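Local coordinates for protein siroheme decarboxylase (Hydrogenobacter thermophilus, PDB 4CH7) that catalyses the decarboxylation of siroheme to 12,18-didecarboxysiroheme on the route to heme d1, at residues N83-C88 and S92-R97; E170-I175 and K212-L217; G181-P184 and R188-L191; A277-K282 and K288-T293. One frame throughout, in Å; residues are numbered along the deposited sequence.

The four contacts fall into two groups. Contacts 2 and 3 belong to the second helix-turn-helix domain: contact 2 brackets the helical part between residues 170-175 and 212-217, and contact 3 lies within that span, with centres about 16 Å apart and nearest atoms about 7 Å apart. Contacts 1 and 4 each join a helix to the shared eight-stranded barrel, one in each AsnC-like domain; their centres are about 24 Å apart, yet their nearest atoms come to about 5 Å. Contact 1 contains H93, the inferred active-site residue. The centres of contact 1 and contact 2 are about 28 Å apart, and those of contact 1 and contact 3 about 31 Å. Contact 4 lies on the far side of the chain's centre from contacts 2 and 3.

Contact 1 (N83-C88 and S92-R97); sequences NFVNAC and SHNYER
Three side chains make this contact, V85 and N86 from the end of helix 75-87 and N94 from strand 91-97. Early in the strand, the CB of H93, the inferred active-site residue, points away from the helix, whereas that of N94, next in line, points toward it. N94 has its CG anti to the backbone N (chi1 -172°), and this course delivers the amide to the helix. N94 ND2 donates to N86 OD1 at 3.1 Å in a nearly straight bond (167° at the hydrogen). The acceptor lies in the amide plane of N94, whereas the donor stands above the carbonyl plane of N86, the two amides being tilted 65° apart. V85 CG1 rests 3.6 Å from N94 ND2 and 3.9 Å from N94 CG. With an alanine in place of N94, N86 OD1 would probably lose this donor and V85 CG1 its amide neighbour. Helix and strand are consecutive elements of a ferredoxin-like beta-alpha-beta-beta-alpha-beta unit, the AsnC-like domain, and the helix covers one face of its sheet. Further along, Y95 reaches E311 through a weak hydrogen bond, E96 forms a salt bridge with R75, and R97 NH1 donates to L306 O.

Contact 2 (E170-I175 and K212-L217); sequences EEEKRI and KERGVL
A single charged pair, E172 with R214, joins helix 170-179 to the chain just past helix 201-213, so the contact ties together the first and last helices of the second helix-turn-helix domain at the surface. The direct interaction is a salt bridge: R214 NH1 donates to E172 OE2 at 2.8 Å, with 149° at the hydrogen. OE2 sits at the edge of the guanidinium, near its plane, while the nitrogen meets the syn side of the carboxylate 28° out of its plane. The side chains come from opposite directions, E172 extended beyond CG and R214 bent at chi3 (50°). The carboxylate has a second partner, since E172 OE1 accepts from T169 N. With an alanine in place of E172, R214 NH1 would probably lose its carboxylate mate and the guanidinium would be freer to turn. Among backbone bonds, R174 N to E170 O at 3.1 Å and I175 N to E171 O hold the helical turn that carries E172. On the other side, G215, directly after R214, adopts positive phi in the Schellman motif that follows helix 201-213. The remaining link is solvent-mediated: one water donates to E172 OE1 at 2.6 Å and accepts a weak bond from R214 NH2 at 3.1 Å.

Contact 3 (G181-P184 and R188-L191); sequences GSFP and RPFL
F183 sends its ring out with CG anti to the backbone N (chi1 -164°), and F190 swings its own beside the backbone N, anti to the carbonyl carbon (chi1 -68°); these two settings bring the rings together although neither CB points straight across. The result is an edge-to-face pair, with centroids 5.3 Å apart and planes at 67°. The edge of F183 is directed at a face of F190, F183 CE1 standing over that face toward its rim, and the closest carbons, F183 CZ and F190 CZ, are 3.7 Å apart. The touching residues lie in the loop joining the first helix of the second helix-turn-helix domain, 170-179, to its second, 191-196, and the contact folds this connection back on itself. P189 takes a face of F183: its CG reaches F183 CZ at 3.4 Å and its CB reaches the same atom at 3.5 Å. The F183 ring is thus held on one face by a proline and at its edge by an aromatic ring. P184 meets P189 too, its backbone O 3.4 Å from P189 CB and the side chains touching at 4.2 Å between P184 CB and P189 CB. F190 also leans on L205 and L208 of helix 201-213, and F183 pairs through its backbone with I53.

Contact 4 (A277-K282 and K288-T293); sequences AMMHGK and KLLAET
M279, present as selenomethionine, reaches from strand 275-281 to helix 284-297 and touches L290 and A291 with the far end of its side chain. The methyl CE does most of the work: it lies 4.0 Å from A291 CA and 4.2 Å from A291 CB, and the same methyl is 4.2 Å from L290 CG. The selenium follows close behind, M279 SE being 4.2 Å from A291 CB. These are ordinary van der Waals distances between apolar groups, so the evidence is for close apolar contact without any polar component. The chain is extended beyond CG (chi2 172°, chi3 180°), which carries CE out to the helix. L290 points its CB toward the strand, while the small A291 leaves its backbone accessible to the methyl. I287 and I294 of the same helix also touch M279, so its side chain runs into a row of apolar residues about one helical turn to each side. Local to the helix that carries L290 and A291, L289 O accepts both T293 N and T293 OG1, each at 2.9 Å, the hydroxyl approaching from above the carbonyl plane. On the strand, backbone bonding with A235 fixes M279, and its side chain also rests on S237 and W239 of strand 233-239. In the ferredoxin-like arrangement of this second AsnC-like domain, the helix directly following strand 275-281 thus covers the sheet, with L290 on V259 of strand 259-264 and A291 on Y303 and L305 of strand 303-314.

Contact 1 (N83-C88 and S92-R97)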
# COMPACT_ATOMS: atom_id res chain seq x y z
N ASN A 83 5.61 18.66 4.82
CA ASN A 83 6.98 18.33 4.47
C ASN A 83 7.68 17.54 5.57
O ASN A 83 8.56 16.72 5.30
CB ASN A 83 7.78 19.60 4.14
CG ASN A 83 7.02 20.53 3.20
OD1 ASN A 83 6.74 20.18 2.06
ND2 ASN A 83 6.70 21.72 3.69
N PHE A 84 7.30 17.80 6.82
CA PHE A 84 7.81 17.02 7.95
C PHE A 84 7.36 15.57 7.82
O PHE A 84 8.15 14.64 8.02
CB PHE A 84 7.32 17.61 9.28
CG PHE A 84 7.65 16.75 10.47
CD1 PHE A 84 8.91 16.82 11.06
CD2 PHE A 84 6.72 15.88 11.00
CE1 PHE A 84 9.22 16.03 12.16
CE2 PHE A 84 7.02 15.09 12.09
CZ PHE A 84 8.28 15.16 12.67
N VAL A 85 6.08 15.39 7.50
CA VAL A 85 5.50 14.06 7.32
C VAL A 85 6.20 13.28 6.21
O VAL A 85 6.56 12.11 6.39
CB VAL A 85 3.99 14.15 7.02
CG1 VAL A 85 3.43 12.78 6.69
CG2 VAL A 85 3.25 14.76 8.19
N ASN A 86 6.40 13.93 5.07
CA ASN A 86 7.05 13.33 3.92
C ASN A 86 8.45 12.81 4.24
O ASN A 86 8.91 11.83 3.65
CB ASN A 86 7.13 14.33 2.76
CG ASN A 86 5.76 14.80 2.31
OD1 ASN A 86 4.78 14.06 2.35
ND2 ASN A 86 5.69 16.05 1.86
N ALA A 87 9.13 13.47 5.18
CA ALA A 87 10.47 13.07 5.60
C ALA A 87 10.49 11.66 6.20
O ALA A 87 11.49 10.96 6.09
CB ALA A 87 11.03 14.08 6.59
N CYS A 88 9.39 11.26 6.83
CA CYS A 88 9.29 9.93 7.40
C CYS A 88 9.30 8.85 6.32
O CYS A 88 8.44 8.86 5.44
CB CYS A 88 8.04 9.80 8.27
SG CYS A 88 7.86 8.17 9.04
N SER A 92 3.84 6.50 3.25
CA SER A 92 3.72 6.13 1.83
C SER A 92 2.95 7.18 1.04
O SER A 92 3.46 7.72 0.05
CB SER A 92 3.04 4.77 1.69
OG SER A 92 1.75 4.78 2.28
N HIS A 93 1.73 7.47 1.48
CA HIS A 93 0.93 8.51 0.85
C HIS A 93 0.70 9.64 1.84
O HIS A 93 0.57 9.40 3.03
CB HIS A 93 -0.42 7.94 0.40
CG HIS A 93 -0.30 6.69 -0.42
ND1 HIS A 93 -0.07 6.71 -1.77
CD2 HIS A 93 -0.38 5.38 -0.06
CE1 HIS A 93 -0.01 5.47 -2.22
NE2 HIS A 93 -0.20 4.64 -1.21
N ASN A 94 0.68 10.87 1.33
CA ASN A 94 0.33 12.02 2.16
C ASN A 94 -0.55 12.98 1.37
O ASN A 94 -0.21 13.36 0.24
CB ASN A 94 1.59 12.74 2.66
CG ASN A 94 1.27 13.84 3.68
OD1 ASN A 94 0.17 13.89 4.22
ND2 ASN A 94 2.24 14.71 3.93
N TYR A 95 -1.68 13.37 1.95
CA TYR A 95 -2.65 14.17 1.23
C TYR A 95 -3.22 15.30 2.07
O TYR A 95 -3.39 15.17 3.29
CB TYR A 95 -3.80 13.29 0.73
CG TYR A 95 -3.41 12.37 -0.40
CD1 TYR A 95 -3.33 12.84 -1.70
CD2 TYR A 95 -3.12 11.03 -0.17
CE1 TYR A 95 -2.97 12.01 -2.74
CE2 TYR A 95 -2.77 10.19 -1.21
CZ TYR A 95 -2.69 10.69 -2.49
OH TYR A 95 -2.33 9.86 -3.53
N GLU A 96 -3.49 16.42 1.42
CA GLU A 96 -4.32 17.45 2.01
C GLU A 96 -5.76 17.16 1.61
O GLU A 96 -6.05 16.96 0.43
CB GLU A 96 -3.92 18.84 1.53
CG GLU A 96 -4.87 19.93 2.00
CD GLU A 96 -4.49 21.30 1.49
OE1 GLU A 96 -3.34 21.46 1.03
OE2 GLU A 96 -5.33 22.21 1.55
N ARG A 97 -6.65 17.11 2.59
CA ARG A 97 -8.04 16.77 2.32
C ARG A 97 -9.02 17.79 2.88
O ARG A 97 -8.69 18.56 3.79
CB ARG A 97 -8.36 15.36 2.83
CG ARG A 97 -7.52 14.28 2.17
CD ARG A 97 -7.99 12.87 2.52
NE ARG A 97 -7.16 11.86 1.87
CZ ARG A 97 -7.34 11.44 0.63
NH1 ARG A 97 -8.32 11.94 -0.11
NH2 ARG A 97 -6.54 10.51 0.11

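Contact 2 (E170-I175 and K212-L217)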
# COMPACT_ATOMS: atom_id res chain seq x y z
N GLU A 170 16.15 -12.38 11.09
CA GLU A 170 16.97 -11.38 10.41
C GLU A 170 17.35 -11.83 9.00
O GLU A 170 17.66 -11.00 8.15
CB GLU A 170 18.22 -11.06 11.24
CG GLU A 170 17.91 -10.55 12.64
CD GLU A 170 17.23 -9.20 12.63
OE1 GLU A 170 17.59 -8.35 11.80
OE2 GLU A 170 16.32 -8.99 13.47
N GLU A 171 17.33 -13.14 8.77
CA GLU A 171 17.58 -13.67 7.43
C GLU A 171 16.41 -13.38 6.51
O GLU A 171 16.60 -12.94 5.37
CB GLU A 171 17.84 -15.18 7.48
CG GLU A 171 18.15 -15.79 6.11
CD GLU A 171 18.40 -17.27 6.17
OE1 GLU A 171 17.42 -18.05 6.24
OE2 GLU A 171 19.58 -17.67 6.15
N GLU A 172 15.20 -13.62 7.00
CA GLU A 172 13.98 -13.33 6.24
C GLU A 172 13.85 -11.83 5.97
O GLU A 172 13.34 -11.43 4.93
CB GLU A 172 12.75 -13.86 6.98
CG GLU A 172 12.68 -15.39 7.08
CD GLU A 172 11.62 -15.88 8.05
OE1 GLU A 172 11.41 -15.22 9.09
OE2 GLU A 172 10.99 -16.92 7.77
N LYS A 173 14.33 -11.02 6.91
CA LYS A 173 14.35 -9.57 6.73
C LYS A 173 15.27 -9.19 5.58
O LYS A 173 14.90 -8.36 4.74
CB LYS A 173 14.81 -8.87 8.02
CG LYS A 173 13.78 -8.86 9.13
CD LYS A 173 14.24 -7.96 10.27
CE LYS A 173 13.25 -7.97 11.43
NZ LYS A 173 13.69 -7.07 12.54
N ARG A 174 16.46 -9.78 5.55
CA ARG A 174 17.41 -9.55 4.46
C ARG A 174 16.84 -10.03 3.13
O ARG A 174 16.99 -9.36 2.11
CB ARG A 174 18.73 -10.28 4.74
CG ARG A 174 19.52 -9.75 5.92
CD ARG A 174 20.94 -10.32 5.92
NE ARG A 174 20.96 -11.78 5.87
CZ ARG A 174 20.99 -12.56 6.95
NH1 ARG A 174 21.02 -12.03 8.16
NH2 ARG A 174 21.01 -13.88 6.82
N ILE A 175 16.19 -11.19 3.15
CA ILE A 175 15.52 -11.74 1.97
C ILE A 175 14.51 -10.74 1.41
O ILE A 175 14.56 -10.38 0.24
CB ILE A 175 14.82 -13.08 2.28
CG1 ILE A 175 15.85 -14.19 2.47
CG2 ILE A 175 13.85 -13.45 1.17
CD1 ILE A 175 15.23 -15.54 2.82
N LYS A 212 5.46 -17.63 1.22
CA LYS A 212 4.22 -17.62 0.44
C LYS A 212 3.16 -18.49 1.10
O LYS A 212 1.98 -18.13 1.14
CB LYS A 212 4.47 -18.07 -1.00
CG LYS A 212 3.23 -18.01 -1.87
CD LYS A 212 3.49 -17.28 -3.18
CE LYS A 212 3.92 -18.23 -4.28
NZ LYS A 212 4.00 -17.56 -5.60
N GLU A 213 3.58 -19.64 1.62
CA GLU A 213 2.69 -20.53 2.35
C GLU A 213 2.13 -19.81 3.58
O GLU A 213 0.97 -20.02 3.97
CB GLU A 213 3.43 -21.79 2.80
CG GLU A 213 3.98 -22.63 1.66
CD GLU A 213 5.15 -23.49 2.10
OE1 GLU A 213 5.26 -23.78 3.31
OE2 GLU A 213 5.97 -23.87 1.23
N ARG A 214 2.95 -18.96 4.18
CA ARG A 214 2.57 -18.23 5.38
C ARG A 214 1.83 -16.94 5.04
O ARG A 214 1.31 -16.26 5.92
CB ARG A 214 3.80 -17.91 6.23
CG ARG A 214 4.43 -19.13 6.89
CD ARG A 214 5.88 -18.88 7.27
NE ARG A 214 6.05 -17.63 8.01
CZ ARG A 214 7.22 -17.10 8.33
NH1 ARG A 214 8.35 -17.71 7.97
NH2 ARG A 214 7.28 -15.96 9.00
N GLY A 215 1.77 -16.60 3.75
CA GLY A 215 1.08 -15.40 3.32
C GLY A 215 1.92 -14.14 3.42
O GLY A 215 1.47 -13.06 3.04
N VAL A 216 3.12 -14.28 3.96
CA VAL A 216 4.06 -13.17 4.06
C VAL A 216 4.38 -12.67 2.66
O VAL A 216 4.44 -11.46 2.41
CB VAL A 216 5.37 -13.59 4.76
CG1 VAL A 216 6.27 -12.38 4.97
CG2 VAL A 216 5.06 -14.27 6.08
N LEU A 217 4.59 -13.61 1.75
CA LEU A 217 4.72 -13.30 0.33
C LEU A 217 3.39 -13.58 -0.36
O LEU A 217 2.95 -14.72 -0.42
CB LEU A 217 5.83 -14.15 -0.31
CG LEU A 217 6.09 -13.92 -1.80
CD1 LEU A 217 6.45 -12.48 -2.05
CD2 LEU A 217 7.18 -14.84 -2.32
O HOH W 1 9.72 -15.90 10.94

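Contact 3 (G181-P184 and R188-L191)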
# COMPACT_ATOMS: atom_id res chain seq x y z
N GLY A 181 12.46 -5.17 -4.56
CA GLY A 181 12.54 -4.26 -5.69
C GLY A 181 12.15 -4.87 -7.02
O GLY A 181 11.41 -5.86 -7.07
N SER A 182 12.63 -4.28 -8.11
CA SER A 182 12.33 -4.75 -9.46
C SER A 182 12.81 -6.18 -9.68
O SER A 182 13.98 -6.50 -9.47
CB SER A 182 12.98 -3.84 -10.51
OG SER A 182 12.34 -2.58 -10.57
N PHE A 183 11.89 -7.05 -10.11
CA PHE A 183 12.23 -8.43 -10.43
C PHE A 183 13.05 -8.44 -11.72
O PHE A 183 12.59 -7.95 -12.75
CB PHE A 183 10.96 -9.26 -10.61
CG PHE A 183 11.19 -10.74 -10.57
CD1 PHE A 183 11.68 -11.35 -9.41
CD2 PHE A 183 10.90 -11.53 -11.67
CE1 PHE A 183 11.88 -12.72 -9.36
CE2 PHE A 183 11.10 -12.90 -11.63
CZ PHE A 183 11.59 -13.50 -10.47
N PRO A 184 14.27 -8.99 -11.65
CA PRO A 184 15.17 -9.02 -12.80
C PRO A 184 14.53 -9.71 -14.00
O PRO A 184 13.98 -10.80 -13.85
CB PRO A 184 16.36 -9.85 -12.30
CG PRO A 184 16.33 -9.71 -10.81
CD PRO A 184 14.87 -9.64 -10.46
N ARG A 188 17.60 -16.33 -15.10
CA ARG A 188 17.74 -16.82 -13.73
C ARG A 188 17.60 -15.67 -12.74
O ARG A 188 18.60 -15.23 -12.16
CB ARG A 188 19.08 -17.52 -13.55
CG ARG A 188 19.27 -18.72 -14.47
CD ARG A 188 18.72 -19.99 -13.84
NE ARG A 188 19.54 -20.43 -12.72
CZ ARG A 188 20.62 -21.19 -12.85
NH1 ARG A 188 21.00 -21.61 -14.05
NH2 ARG A 188 21.32 -21.54 -11.78
N PRO A 189 16.36 -15.20 -12.52
CA PRO A 189 16.10 -13.97 -11.75
C PRO A 189 16.25 -14.13 -10.23
O PRO A 189 16.12 -13.14 -9.52
CB PRO A 189 14.65 -13.65 -12.10
CG PRO A 189 14.03 -14.99 -12.39
CD PRO A 189 15.12 -15.81 -13.03
N PHE A 190 16.51 -15.34 -9.76
CA PHE A 190 16.72 -15.57 -8.33
C PHE A 190 18.20 -15.79 -8.03
O PHE A 190 18.61 -15.83 -6.86
CB PHE A 190 15.92 -16.78 -7.85
CG PHE A 190 14.44 -16.57 -7.86
CD1 PHE A 190 13.82 -15.85 -6.85
CD2 PHE A 190 13.66 -17.10 -8.88
CE1 PHE A 190 12.44 -15.66 -6.86
CE2 PHE A 190 12.28 -16.92 -8.90
CZ PHE A 190 11.67 -16.19 -7.88
N LEU A 191 19.01 -15.93 -9.08
CA LEU A 191 20.42 -16.28 -8.93
C LEU A 191 21.25 -15.22 -8.22
O LEU A 191 21.93 -15.52 -7.23
CB LEU A 191 21.05 -16.60 -10.29
CG LEU A 191 22.50 -17.06 -10.22
CD1 LEU A 191 22.62 -18.25 -9.29
CD2 LEU A 191 23.05 -17.40 -11.60

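Contact 4 (A277-K282 and K288-T293)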
# COMPACT_ATOMS: atom_id res chain seq x y z
N ALA A 277 -14.31 4.47 1.04
CA ALA A 277 -14.38 4.17 -0.39
C ALA A 277 -13.75 5.27 -1.22
O ALA A 277 -14.28 6.38 -1.30
CB ALA A 277 -15.82 3.94 -0.82
N MSE A 278 -12.61 4.96 -1.84
CA MSE A 278 -11.93 5.94 -2.68
C MSE A 278 -12.76 6.25 -3.91
O MSE A 278 -13.06 5.36 -4.71
CB MSE A 278 -10.55 5.41 -3.10
CG MSE A 278 -9.62 5.04 -1.95
SE MSE A 278 -9.44 6.43 -0.60
CE MSE A 278 -10.64 5.69 0.72
N MSE A 279 -13.16 7.51 -4.04
CA MSE A 279 -13.90 7.94 -5.22
C MSE A 279 -13.04 8.83 -6.10
O MSE A 279 -12.10 9.49 -5.64
CB MSE A 279 -15.19 8.66 -4.82
CG MSE A 279 -16.30 7.76 -4.30
SE MSE A 279 -17.79 8.78 -3.60
CE MSE A 279 -18.95 7.32 -3.07
N HIS A 280 -13.35 8.83 -7.39
CA HIS A 280 -12.72 9.73 -8.34
C HIS A 280 -13.75 10.13 -9.38
O HIS A 280 -14.70 9.39 -9.64
CB HIS A 280 -11.50 9.08 -9.00
CG HIS A 280 -11.79 7.77 -9.66
ND1 HIS A 280 -11.22 6.59 -9.26
CD2 HIS A 280 -12.59 7.46 -10.71
CE1 HIS A 280 -11.65 5.60 -10.02
NE2 HIS A 280 -12.49 6.11 -10.91
N GLY A 281 -13.57 11.31 -9.96
CA GLY A 281 -14.45 11.78 -11.01
C GLY A 281 -13.73 12.84 -11.81
O GLY A 281 -12.58 13.17 -11.52
N LYS A 282 -14.40 13.38 -12.82
CA LYS A 282 -13.84 14.47 -13.60
C LYS A 282 -14.40 15.79 -13.08
O LYS A 282 -14.63 16.73 -13.84
CB LYS A 282 -14.13 14.26 -15.09
CG LYS A 282 -13.44 13.01 -15.64
CD LYS A 282 -14.09 12.49 -16.91
CE LYS A 282 -13.73 13.31 -18.13
NZ LYS A 282 -14.24 12.68 -19.38
N LYS A 288 -19.89 14.06 -5.74
CA LYS A 288 -20.99 14.37 -4.83
C LYS A 288 -22.29 13.68 -5.25
O LYS A 288 -23.00 13.12 -4.42
CB LYS A 288 -21.22 15.88 -4.74
CG LYS A 288 -20.24 16.63 -3.84
CD LYS A 288 -20.64 18.09 -3.69
CE LYS A 288 -19.68 18.84 -2.78
NZ LYS A 288 -20.01 20.30 -2.69
N LEU A 289 -22.57 13.72 -6.55
CA LEU A 289 -23.74 13.05 -7.12
C LEU A 289 -23.70 11.55 -6.83
O LEU A 289 -24.68 10.98 -6.33
CB LEU A 289 -23.80 13.29 -8.63
CG LEU A 289 -24.70 14.42 -9.13
CD1 LEU A 289 -24.49 15.69 -8.32
CD2 LEU A 289 -24.46 14.69 -10.61
N LEU A 290 -22.57 10.93 -7.13
CA LEU A 290 -22.37 9.50 -6.90
C LEU A 290 -22.56 9.13 -5.43
O LEU A 290 -23.18 8.11 -5.12
CB LEU A 290 -20.97 9.08 -7.38
CG LEU A 290 -20.47 7.68 -7.00
CD1 LEU A 290 -21.41 6.61 -7.52
CD2 LEU A 290 -19.06 7.46 -7.53
N ALA A 291 -22.03 9.96 -4.54
CA ALA A 291 -22.17 9.73 -3.11
C ALA A 291 -23.63 9.88 -2.67
O ALA A 291 -24.13 9.07 -1.88
CB ALA A 291 -21.28 10.70 -2.34
N GLU A 292 -24.29 10.92 -3.16
CA GLU A 292 -25.70 11.17 -2.85
C GLU A 292 -26.60 10.00 -3.28
O GLU A 292 -27.55 9.65 -2.58
CB GLU A 292 -26.18 12.47 -3.51
CG GLU A 292 -25.65 13.75 -2.87
CD GLU A 292 -25.98 14.99 -3.67
OE1 GLU A 292 -26.36 14.86 -4.86
OE2 GLU A 292 -25.88 16.11 -3.12
N THR A 293 -26.30 9.42 -4.44
CA THR A 293 -27.03 8.26 -4.95
C THR A 293 -26.90 7.09 -3.99
O THR A 293 -27.90 6.49 -3.58
CB THR A 293 -26.51 7.84 -6.33
OG1 THR A 293 -26.53 8.96 -7.23
CG2 THR A 293 -27.37 6.72 -6.91